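Local coordinates for protein glycosyl hydrolase, family 38 (Enterococcus faecalis, PDB 5KBP) that probably hydrolyses alpha-mannosidic linkages as a family 38 glycoside hydrolase, and may bind carbohydrate and a metal ion, at residues Leu674-Pro679 with Val748-Cys753; Gln715-Asn720 with Gln795-Gln800; Glu733-Tyr738 with Phe776-Ser781. All blocks are in the same frame, centred on the assembly; numbering follows the deposited sequence.

Contact 1 of 3, residues Leu674-Pro679 with Val748-Cys753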
loop_
_atom_site.group_PDB
_atom_site.type_symbol
_atom_site.label_atom_id
_atom_site.label_comp_id
_atom_site.label_asym_id
_atom_site.label_seq_id
_atom_site.Cartn_x
_atom_site.Cartn_y
_atom_site.Cartn_z
ATOM N N LEU A 674 -14.707 -7.948 -22.404
ATOM C CA LEU A 674 -15.557 -9.130 -22.323
ATOM C C LEU A 674 -16.846 -8.781 -21.593
ATOM O O LEU A 674 -16.808 -8.202 -20.501
ATOM C CB LEU A 674 -14.840 -10.272 -21.604
ATOM C CG LEU A 674 -15.653 -11.556 -21.426
ATOM C CD1 LEU A 674 -15.874 -12.249 -22.764
ATOM C CD2 LEU A 674 -14.974 -12.485 -20.433
ATOM N N ARG A 675 -17.980 -9.135 -22.195
ATOM C CA ARG A 675 -19.286 -8.868 -21.615
ATOM C C ARG A 675 -20.118 -10.143 -21.620
ATOM O O ARG A 675 -19.800 -11.118 -22.306
ATOM C CB ARG A 675 -20.036 -7.765 -22.381
ATOM C CG ARG A 675 -19.153 -6.647 -22.908
ATOM C CD ARG A 675 -19.720 -6.085 -24.202
ATOM N NE ARG A 675 -20.778 -5.105 -23.976
ATOM C CZ ARG A 675 -21.609 -4.677 -24.922
ATOM N NH1 ARG A 675 -21.515 -5.155 -26.155
ATOM N NH2 ARG A 675 -22.540 -3.778 -24.635
ATOM N N VAL A 676 -21.195 -10.121 -20.838
ATOM C CA VAL A 676 -22.182 -11.191 -20.805
ATOM C C VAL A 676 -23.522 -10.609 -21.233
ATOM O O VAL A 676 -23.881 -9.494 -20.837
ATOM C CB VAL A 676 -22.271 -11.849 -19.409
ATOM C CG1 VAL A 676 -22.570 -10.812 -18.333
ATOM C CG2 VAL A 676 -23.310 -12.962 -19.402
ATOM N N LEU A 677 -24.251 -11.352 -22.061
ATOM C CA LEU A 677 -25.458 -10.857 -22.707
ATOM C C LEU A 677 -26.694 -11.529 -22.124
ATOM O O LEU A 677 -26.671 -12.720 -21.794
ATOM C CB LEU A 677 -25.402 -11.093 -24.220
ATOM C CG LEU A 677 -24.795 -10.000 -25.107
ATOM C CD1 LEU A 677 -23.445 -9.526 -24.584
ATOM C CD2 LEU A 677 -24.669 -10.493 -26.541
ATOM N N PHE A 678 -27.774 -10.758 -22.004
ATOM C CA PHE A 678 -29.057 -11.264 -21.517
ATOM C C PHE A 678 -30.172 -10.701 -22.383
ATOM O O PHE A 678 -30.752 -9.652 -22.073
ATOM C CB PHE A 678 -29.282 -10.902 -20.049
ATOM C CG PHE A 678 -28.333 -11.572 -19.103
ATOM C CD1 PHE A 678 -28.554 -12.876 -18.689
ATOM C CD2 PHE A 678 -27.226 -10.898 -18.618
ATOM C CE1 PHE A 678 -27.685 -13.497 -17.815
ATOM C CE2 PHE A 678 -26.352 -11.513 -17.742
ATOM C CZ PHE A 678 -26.582 -12.815 -17.341
ATOM N N PRO A 679 -30.499 -11.370 -23.488
ATOM C CA PRO A 679 -31.616 -10.912 -24.329
ATOM C C PRO A 679 -32.938 -11.016 -23.586
ATOM O O PRO A 679 -33.387 -12.108 -23.226
ATOM C CB PRO A 679 -31.561 -11.860 -25.534
ATOM C CG PRO A 679 -30.166 -12.388 -25.546
ATOM C CD PRO A 679 -29.771 -12.492 -24.104
ATOM N N VAL A 748 -23.876 -6.762 -19.710
ATOM C CA VAL A 748 -23.091 -6.356 -18.551
ATOM C C VAL A 748 -21.620 -6.578 -18.867
ATOM O O VAL A 748 -21.215 -7.689 -19.231
ATOM C CB VAL A 748 -23.507 -7.132 -17.290
ATOM C CG1 VAL A 748 -22.583 -6.788 -16.130
ATOM C CG2 VAL A 748 -24.956 -6.831 -16.931
ATOM N N THR A 749 -20.821 -5.522 -18.734
ATOM C CA THR A 749 -19.392 -5.610 -19.004
ATOM C C THR A 749 -18.689 -6.279 -17.831
ATOM O O THR A 749 -18.800 -5.821 -16.688
ATOM C CB THR A 749 -18.804 -4.224 -19.254
ATOM O OG1 THR A 749 -19.454 -3.627 -20.381
ATOM C CG2 THR A 749 -17.309 -4.323 -19.525
ATOM N N LEU A 750 -17.961 -7.356 -18.115
ATOM C CA LEU A 750 -17.239 -8.076 -17.075
ATOM C C LEU A 750 -15.849 -7.493 -16.838
ATOM O O LEU A 750 -15.458 -7.260 -15.690
ATOM C CB LEU A 750 -17.136 -9.559 -17.441
ATOM C CG LEU A 750 -18.458 -10.302 -17.641
ATOM C CD1 LEU A 750 -18.203 -11.759 -17.990
ATOM C CD2 LEU A 750 -19.331 -10.187 -16.403
ATOM N N ILE A 751 -15.099 -7.247 -17.908
ATOM C CA ILE A 751 -13.721 -6.788 -17.791
ATOM C C ILE A 751 -13.359 -6.054 -19.075
ATOM O O ILE A 751 -13.763 -6.454 -20.170
ATOM C CB ILE A 751 -12.765 -7.972 -17.498
ATOM C CG1 ILE A 751 -11.353 -7.479 -17.177
ATOM C CG2 ILE A 751 -12.739 -8.958 -18.661
ATOM C CD1 ILE A 751 -10.415 -8.588 -16.742
ATOM N N ARG A 752 -12.616 -4.958 -18.929
ATOM C CA ARG A 752 -12.169 -4.163 -20.069
ATOM C C ARG A 752 -10.695 -3.845 -19.880
ATOM O O ARG A 752 -10.303 -3.314 -18.835
ATOM C CB ARG A 752 -12.988 -2.877 -20.211
ATOM C CG ARG A 752 -12.730 -2.123 -21.503
ATOM C CD ARG A 752 -13.683 -0.951 -21.673
ATOM N NE ARG A 752 -13.390 0.137 -20.744
ATOM C CZ ARG A 752 -12.555 1.135 -21.010
ATOM N NH1 ARG A 752 -12.343 2.086 -20.111
ATOM N NH2 ARG A 752 -11.929 1.179 -22.177
ATOM N N CYS A 753 -9.886 -4.160 -20.888
ATOM C CA CYS A 753 -8.434 -4.118 -20.780
ATOM C C CYS A 753 -7.870 -3.132 -21.794
ATOM O O CYS A 753 -8.105 -3.273 -22.998
ATOM C CB CYS A 753 -7.843 -5.512 -20.997
ATOM S SG CYS A 753 -8.723 -6.826 -20.108
#

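Contact 2 of 3, residues Gln715-Asn720 with Gln795-Gln800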
loop_
_atom_site.group_PDB
_atom_site.type_symbol
_atom_site.label_atom_id
_atom_site.label_comp_id
_atom_site.label_asym_id
_atom_site.label_seq_id
_atom_site.Cartn_x
_atom_site.Cartn_y
_atom_site.Cartn_z
ATOM N N GLN A 715 -24.225 1.595 -13.437
ATOM C CA GLN A 715 -25.170 0.889 -12.588
ATOM C C GLN A 715 -24.513 0.584 -11.251
ATOM O O GLN A 715 -23.288 0.500 -11.141
ATOM C CB GLN A 715 -25.668 -0.416 -13.225
ATOM C CG GLN A 715 -24.636 -1.533 -13.256
ATOM C CD GLN A 715 -25.216 -2.852 -13.730
ATOM O OE1 GLN A 715 -26.430 -3.054 -13.701
ATOM N NE2 GLN A 715 -24.349 -3.754 -14.176
ATOM N N GLN A 716 -25.350 0.428 -10.230
ATOM C CA GLN A 716 -24.876 0.034 -8.911
ATOM C C GLN A 716 -25.085 -1.459 -8.704
ATOM O O GLN A 716 -24.189 -2.263 -8.984
ATOM C CB GLN A 716 -25.591 0.835 -7.820
ATOM C CG GLN A 716 -24.987 2.205 -7.549
ATOM C CD GLN A 716 -23.818 2.147 -6.583
ATOM O OE1 GLN A 716 -23.907 1.534 -5.519
ATOM N NE2 GLN A 716 -22.713 2.786 -6.951
ATOM N N ALA A 717 -26.269 -1.841 -8.232
ATOM C CA ALA A 717 -26.536 -3.225 -7.867
ATOM C C ALA A 717 -27.273 -4.015 -8.939
ATOM O O ALA A 717 -27.149 -5.242 -8.971
ATOM C CB ALA A 717 -27.340 -3.284 -6.563
ATOM N N PHE A 718 -28.026 -3.359 -9.821
ATOM C CA PHE A 718 -28.843 -4.096 -10.778
ATOM C C PHE A 718 -29.217 -3.202 -11.953
ATOM O O PHE A 718 -28.996 -1.990 -11.943
ATOM C CB PHE A 718 -30.105 -4.655 -10.110
ATOM C CG PHE A 718 -30.952 -3.608 -9.441
ATOM C CD1 PHE A 718 -31.871 -2.871 -10.171
ATOM C CD2 PHE A 718 -30.834 -3.363 -8.082
ATOM C CE1 PHE A 718 -32.649 -1.906 -9.561
ATOM C CE2 PHE A 718 -31.612 -2.401 -7.467
ATOM C CZ PHE A 718 -32.521 -1.672 -8.209
ATOM N N VAL A 719 -29.799 -3.837 -12.970
ATOM C CA VAL A 719 -30.407 -3.166 -14.114
ATOM C C VAL A 719 -31.612 -3.998 -14.542
ATOM O O VAL A 719 -31.570 -5.232 -14.497
ATOM C CB VAL A 719 -29.403 -2.983 -15.273
ATOM C CG1 VAL A 719 -28.783 -4.315 -15.663
ATOM C CG2 VAL A 719 -30.078 -2.338 -16.470
ATOM N N ASN A 720 -32.692 -3.325 -14.939
ATOM C CA ASN A 720 -33.959 -3.992 -15.205
ATOM C C ASN A 720 -34.545 -3.541 -16.534
ATOM O O ASN A 720 -34.404 -2.380 -16.927
ATOM C CB ASN A 720 -34.963 -3.724 -14.076
ATOM C CG ASN A 720 -36.338 -4.292 -14.366
ATOM O OD1 ASN A 720 -37.197 -3.614 -14.929
ATOM N ND2 ASN A 720 -36.553 -5.546 -13.984
ATOM N N GLN A 795 -34.075 -8.222 -3.160
ATOM C CA GLN A 795 -33.265 -9.436 -3.147
ATOM C C GLN A 795 -31.941 -9.232 -3.874
ATOM O O GLN A 795 -30.958 -9.917 -3.569
ATOM C CB GLN A 795 -34.044 -10.595 -3.770
ATOM C CG GLN A 795 -35.264 -11.026 -2.969
ATOM N N ALA A 796 -31.895 -8.304 -4.831
ATOM C CA ALA A 796 -30.623 -7.959 -5.458
ATOM C C ALA A 796 -29.699 -7.264 -4.467
ATOM O O ALA A 796 -28.493 -7.536 -4.436
ATOM C CB ALA A 796 -30.861 -7.078 -6.684
ATOM N N TYR A 797 -30.247 -6.360 -3.648
ATOM C CA TYR A 797 -29.475 -5.800 -2.545
ATOM C C TYR A 797 -29.086 -6.883 -1.550
ATOM O O TYR A 797 -27.975 -6.874 -1.006
ATOM C CB TYR A 797 -30.277 -4.707 -1.836
ATOM C CG TYR A 797 -30.604 -3.500 -2.683
ATOM C CD1 TYR A 797 -29.669 -2.960 -3.555
ATOM C CD2 TYR A 797 -31.851 -2.896 -2.604
ATOM C CE1 TYR A 797 -29.971 -1.851 -4.327
ATOM C CE2 TYR A 797 -32.162 -1.790 -3.370
ATOM C CZ TYR A 797 -31.219 -1.271 -4.230
ATOM O OH TYR A 797 -31.525 -0.170 -4.995
ATOM N N SER A 798 -29.996 -7.829 -1.299
ATOM C CA SER A 798 -29.756 -8.850 -0.287
ATOM C C SER A 798 -28.676 -9.837 -0.716
ATOM O O SER A 798 -28.010 -10.431 0.139
ATOM C CB SER A 798 -31.058 -9.589 0.021
ATOM O OG SER A 798 -30.879 -10.520 1.071
ATOM N N ALA A 799 -28.488 -10.023 -2.025
ATOM C CA ALA A 799 -27.485 -10.973 -2.496
ATOM C C ALA A 799 -26.067 -10.489 -2.218
ATOM O O ALA A 799 -25.149 -11.307 -2.089
ATOM C CB ALA A 799 -27.675 -11.237 -3.991
ATOM N N GLN A 800 -25.867 -9.173 -2.124
ATOM C CA GLN A 800 -24.551 -8.620 -1.826
ATOM C C GLN A 800 -24.197 -8.682 -0.347
ATOM O O GLN A 800 -23.053 -8.378 0.011
ATOM C CB GLN A 800 -24.469 -7.167 -2.301
ATOM C CG GLN A 800 -24.376 -6.995 -3.804
ATOM C CD GLN A 800 -24.050 -5.568 -4.203
ATOM O OE1 GLN A 800 -24.009 -4.673 -3.360
ATOM N NE2 GLN A 800 -23.812 -5.352 -5.491
#

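Contact 3 of 3, residues Glu733-Tyr738 with Phe776-Ser781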
loop_
_atom_site.group_PDB
_atom_site.type_symbol
_atom_site.label_atom_id
_atom_site.label_comp_id
_atom_site.label_asym_id
_atom_site.label_seq_id
_atom_site.Cartn_x
_atom_site.Cartn_y
_atom_site.Cartn_z
ATOM N N GLU A 733 -22.048 -7.725 -8.653
ATOM C CA GLU A 733 -21.180 -7.265 -7.568
ATOM C C GLU A 733 -19.942 -6.637 -8.199
ATOM O O GLU A 733 -18.996 -7.343 -8.560
ATOM C CB GLU A 733 -20.799 -8.408 -6.632
ATOM C CG GLU A 733 -21.970 -9.077 -5.938
ATOM C CD GLU A 733 -21.522 -10.136 -4.953
ATOM O OE1 GLU A 733 -20.317 -10.173 -4.631
ATOM O OE2 GLU A 733 -22.372 -10.932 -4.502
ATOM N N GLY A 734 -19.945 -5.313 -8.330
ATOM C CA GLY A 734 -18.797 -4.610 -8.865
ATOM C C GLY A 734 -18.708 -4.567 -10.373
ATOM O O GLY A 734 -17.684 -4.122 -10.903
ATOM N N LEU A 735 -19.742 -5.018 -11.083
ATOM C CA LEU A 735 -19.779 -4.955 -12.544
ATOM C C LEU A 735 -20.654 -3.762 -12.914
ATOM O O LEU A 735 -21.837 -3.889 -13.225
ATOM C CB LEU A 735 -20.303 -6.264 -13.127
ATOM C CG LEU A 735 -19.822 -7.552 -12.452
ATOM C CD1 LEU A 735 -20.412 -8.774 -13.143
ATOM C CD2 LEU A 735 -18.300 -7.627 -12.422
ATOM N N ASN A 736 -20.044 -2.579 -12.880
ATOM C CA ASN A 736 -20.779 -1.322 -12.851
ATOM C C ASN A 736 -21.026 -0.713 -14.228
ATOM O O ASN A 736 -21.664 0.342 -14.308
ATOM C CB ASN A 736 -20.039 -0.312 -11.968
ATOM C CG ASN A 736 -19.864 -0.808 -10.545
ATOM O OD1 ASN A 736 -18.744 -0.919 -10.046
ATOM N ND2 ASN A 736 -20.974 -1.116 -9.886
ATOM N N GLU A 737 -20.551 -1.334 -15.305
ATOM C CA GLU A 737 -20.830 -0.865 -16.656
ATOM C C GLU A 737 -21.805 -1.816 -17.334
ATOM O O GLU A 737 -21.601 -3.036 -17.318
ATOM C CB GLU A 737 -19.554 -0.750 -17.493
ATOM C CG GLU A 737 -19.780 -0.059 -18.832
ATOM C CD GLU A 737 -18.598 -0.185 -19.767
ATOM O OE1 GLU A 737 -18.591 -1.114 -20.601
ATOM O OE2 GLU A 737 -17.670 0.642 -19.665
ATOM N N TYR A 738 -22.854 -1.257 -17.934
ATOM C CA TYR A 738 -23.833 -2.039 -18.670
ATOM C C TYR A 738 -24.272 -1.255 -19.897
ATOM O O TYR A 738 -23.987 -0.062 -20.039
ATOM C CB TYR A 738 -25.050 -2.392 -17.803
ATOM C CG TYR A 738 -26.019 -1.245 -17.619
ATOM C CD1 TYR A 738 -25.809 -0.286 -16.640
ATOM C CD2 TYR A 738 -27.146 -1.122 -18.425
ATOM C CE1 TYR A 738 -26.690 0.763 -16.465
ATOM C CE2 TYR A 738 -28.030 -0.074 -18.261
ATOM C CZ TYR A 738 -27.797 0.865 -17.278
ATOM O OH TYR A 738 -28.676 1.909 -17.109
ATOM N N PHE A 776 -16.226 -13.098 -11.477
ATOM C CA PHE A 776 -17.319 -12.142 -11.594
ATOM C C PHE A 776 -18.591 -12.773 -11.043
ATOM O O PHE A 776 -19.014 -13.836 -11.511
ATOM C CB PHE A 776 -17.516 -11.712 -13.047
ATOM C CG PHE A 776 -16.239 -11.346 -13.746
ATOM C CD1 PHE A 776 -15.632 -10.126 -13.512
ATOM C CD2 PHE A 776 -15.643 -12.227 -14.634
ATOM C CE1 PHE A 776 -14.451 -9.788 -14.150
ATOM C CE2 PHE A 776 -14.465 -11.895 -15.278
ATOM C CZ PHE A 776 -13.869 -10.673 -15.035
ATOM N N LYS A 777 -19.195 -12.119 -10.054
ATOM C CA LYS A 777 -20.417 -12.593 -9.416
ATOM C C LYS A 777 -21.587 -11.740 -9.885
ATOM O O LYS A 777 -21.570 -10.515 -9.729
ATOM C CB LYS A 777 -20.293 -12.550 -7.893
ATOM C CG LYS A 777 -19.247 -13.497 -7.328
ATOM C CD LYS A 777 -19.224 -13.449 -5.809
ATOM C CE LYS A 777 -18.185 -14.403 -5.243
ATOM N NZ LYS A 777 -18.147 -14.367 -3.756
ATOM N N TYR A 778 -22.599 -12.391 -10.451
ATOM C CA TYR A 778 -23.786 -11.714 -10.953
ATOM C C TYR A 778 -24.933 -12.721 -10.956
ATOM O O TYR A 778 -24.740 -13.907 -10.675
ATOM C CB TYR A 778 -23.532 -11.109 -12.339
ATOM C CG TYR A 778 -23.020 -12.084 -13.381
ATOM C CD1 TYR A 778 -21.701 -12.522 -13.366
ATOM C CD2 TYR A 778 -23.850 -12.546 -14.393
ATOM C CE1 TYR A 778 -21.229 -13.406 -14.317
ATOM C CE2 TYR A 778 -23.385 -13.430 -15.351
ATOM C CZ TYR A 778 -22.074 -13.856 -15.309
ATOM O OH TYR A 778 -21.604 -14.735 -16.258
ATOM N N GLY A 779 -26.134 -12.239 -11.267
ATOM C CA GLY A 779 -27.291 -13.115 -11.215
ATOM C C GLY A 779 -28.471 -12.570 -11.987
ATOM O O GLY A 779 -28.462 -11.440 -12.480
ATOM N N LEU A 780 -29.504 -13.406 -12.072
ATOM C CA LEU A 780 -30.702 -13.125 -12.851
ATOM C C LEU A 780 -31.931 -13.316 -11.976
ATOM O O LEU A 780 -31.961 -14.203 -11.116
ATOM C CB LEU A 780 -30.771 -14.043 -14.086
ATOM C CG LEU A 780 -31.945 -13.988 -15.069
ATOM C CD1 LEU A 780 -31.467 -14.376 -16.460
ATOM C CD2 LEU A 780 -33.075 -14.914 -14.631
ATOM N N SER A 781 -32.946 -12.485 -12.204
ATOM C CA SER A 781 -34.198 -12.582 -11.465
ATOM C C SER A 781 -35.338 -12.144 -12.370
ATOM O O SER A 781 -35.285 -11.058 -12.957
ATOM C CB SER A 781 -34.161 -11.724 -10.197
ATOM O OG SER A 781 -35.368 -11.850 -9.466
#

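Contact 1 of 3, residues Leu674-Pro679 with Val748-Cys753
L674 O receives two amide hydrogens from successive residues of 748-753: L750 N at 2.8 Å and I751 N at 3.2 Å, both lying in the plane of the carbonyl. L674 N returns a bond to I751 O (2.8 Å), so one residue faces two, the definition of a classic beta bulge. L750 has the backbone angles -87°/-47°, far from those of an extended strand, which locates the extra residue. Beyond it the strands resume regular antiparallel pairing: V676 and V748 exchange both amide bonds, V676 N to V748 O at 2.9 Å, and R675 lies opposite T749 in a non-hydrogen-bonded pair.

Apolar contacts gather on the face that bears L674, V676, V748 and I751. V676 CG1 sits between the backbone N and carbonyl carbon (chi1 56°), and there it meets L750 CD2 at 3.8 Å and V748 CB. L674 CB packs against I751 CG2, also at 3.8 Å, while its CD2 approaches L750 CD1 more loosely, at 4.1 Å. L750 thus presents one methyl to each of two residues of 674-679.

Polar side chains occupy the other face. R675 crosses T749 at a slant, its CG 3.9 Å from T749 OG1, with that hydroxyl at the edge of the guanidinium near its plane. The pair only packs; the polar ends are engaged elsewhere, R675 in salt bridges with E563 and E739, T749 OG1 in a hydrogen bond to E737.

Both strands are interior to their antiparallel sheet: 672-679 is flanked on its other side by strand 555-566, and 745-753 by strand 737-740. Across the apolar face, V676 touches Y778 and I751 touches F776, both of strand 772-783, which belongs to the second sheet.

Contact 2 of 3, residues Gln715-Asn720 with Gln795-Gln800
F718 and Y797 meet at the densest point of this contact, where the start of strand 718-722 faces the last turns of helix 789-799. F718 CE2 comes within 3.3 Å of Y797 OH and 3.5 Å of Y797 CZ, and both tyrosine atoms lie at the edge of the phenylalanine ring, near its plane. The ring centroids are 5.4 Å apart and the planes inclined at 59°, an oblique meeting. With CG between the backbone N and the carbonyl carbon (chi1 56°), the F718 ring starts out on the side of the helix. The same ring also reaches A796 CB through CD2, at 4.0 Å, while A717 CB touches the tyrosine at CE1 (3.7 Å) and CD1. Two adjacent residues of 715-720 therefore engage two adjacent residues of the helix without any hydrogen bond passing directly between the segments.

D690, on the neighbouring strand 686-690, provides a polar bridge instead: OD1 is bonded to Y797 OH and OD2 to A717 N, which would fix the end of the tyrosine relative to the loop. The helix itself follows strand 772-783 in the chain and lies against the nine-stranded antiparallel sheet of the family 38 C-terminal region, where A796 and A799 touch F731 of strand 727-732.

Packing thins toward Q800. Its chain is extended beyond CG and brings NE2 to 4.2 Å from A717 CA, a distance of loose van der Waals contact. The amide is held by other groups: NE2 is hydrogen-bonded to N732 O and OE1 to R315 NE. Q800 and Y797 are both partly exposed, whereas A717, F718 and A796 are buried.

Contact 3 of 3, residues Glu733-Tyr738 with Phe776-Ser781
E733 N donates to K777 O at 3.0 Å, but the N-H...O angle of 133° marks the bond, the one hydrogen bond across this contact, as weak. Beside it the two side chains cross obliquely. E733 OE1 lies 3.6 Å from K777 CD, so the carboxylate borders the aliphatic part of the lysine. K777 is extended beyond CG, and its NZ stays 4.8 Å from E733 OE1: too far for a salt bridge, though the opposite charges may still attract.

L735 makes the buried part of the contact, dividing its methyls between two aromatic residues. CD2 meets F776 CD1 at 3.8 Å, the two side chains crossing at about a right angle, and CD1 lies 4.0 Å from both CD1 and CB of Y778. The tyrosine hydroxyl is hydrogen-bonded to T663. L735 also touches V748 and L750 of strand 745-753, and V304 of helix 304-332.

Strand 727-732 belongs to the sheet of 772-783, and strand 737-740 to the sheet of 745-753; residues 733-736 thus form the connection from one sheet to the other, with L735 directed into the apolar layer of a beta sandwich.

In the fold
All three contacts belong to the beta-rich C-terminal part of the chain. Their segments come in the order 674-679, 715-720, 733-738, 748-753, 776-781, 795-800: contact 3 is nested within contact 2, and both cross contact 1. Contact 3 is central, its centre about 9 Å from that of contact 1 and about 8 Å from that of contact 2; the centres of contacts 1 and 2 are about 16 Å apart. Contact 1 lies inside one antiparallel sheet, contact 3 links that sheet to its partner, and contact 2 adds the helix packed on the partner sheet. Q715 NE2 bonds to L735 O, joining contacts 2 and 3. Together they join sequence-distant pieces of the two sheets and the adjoining helix, away from the calcium-binding residues F253 and Y256.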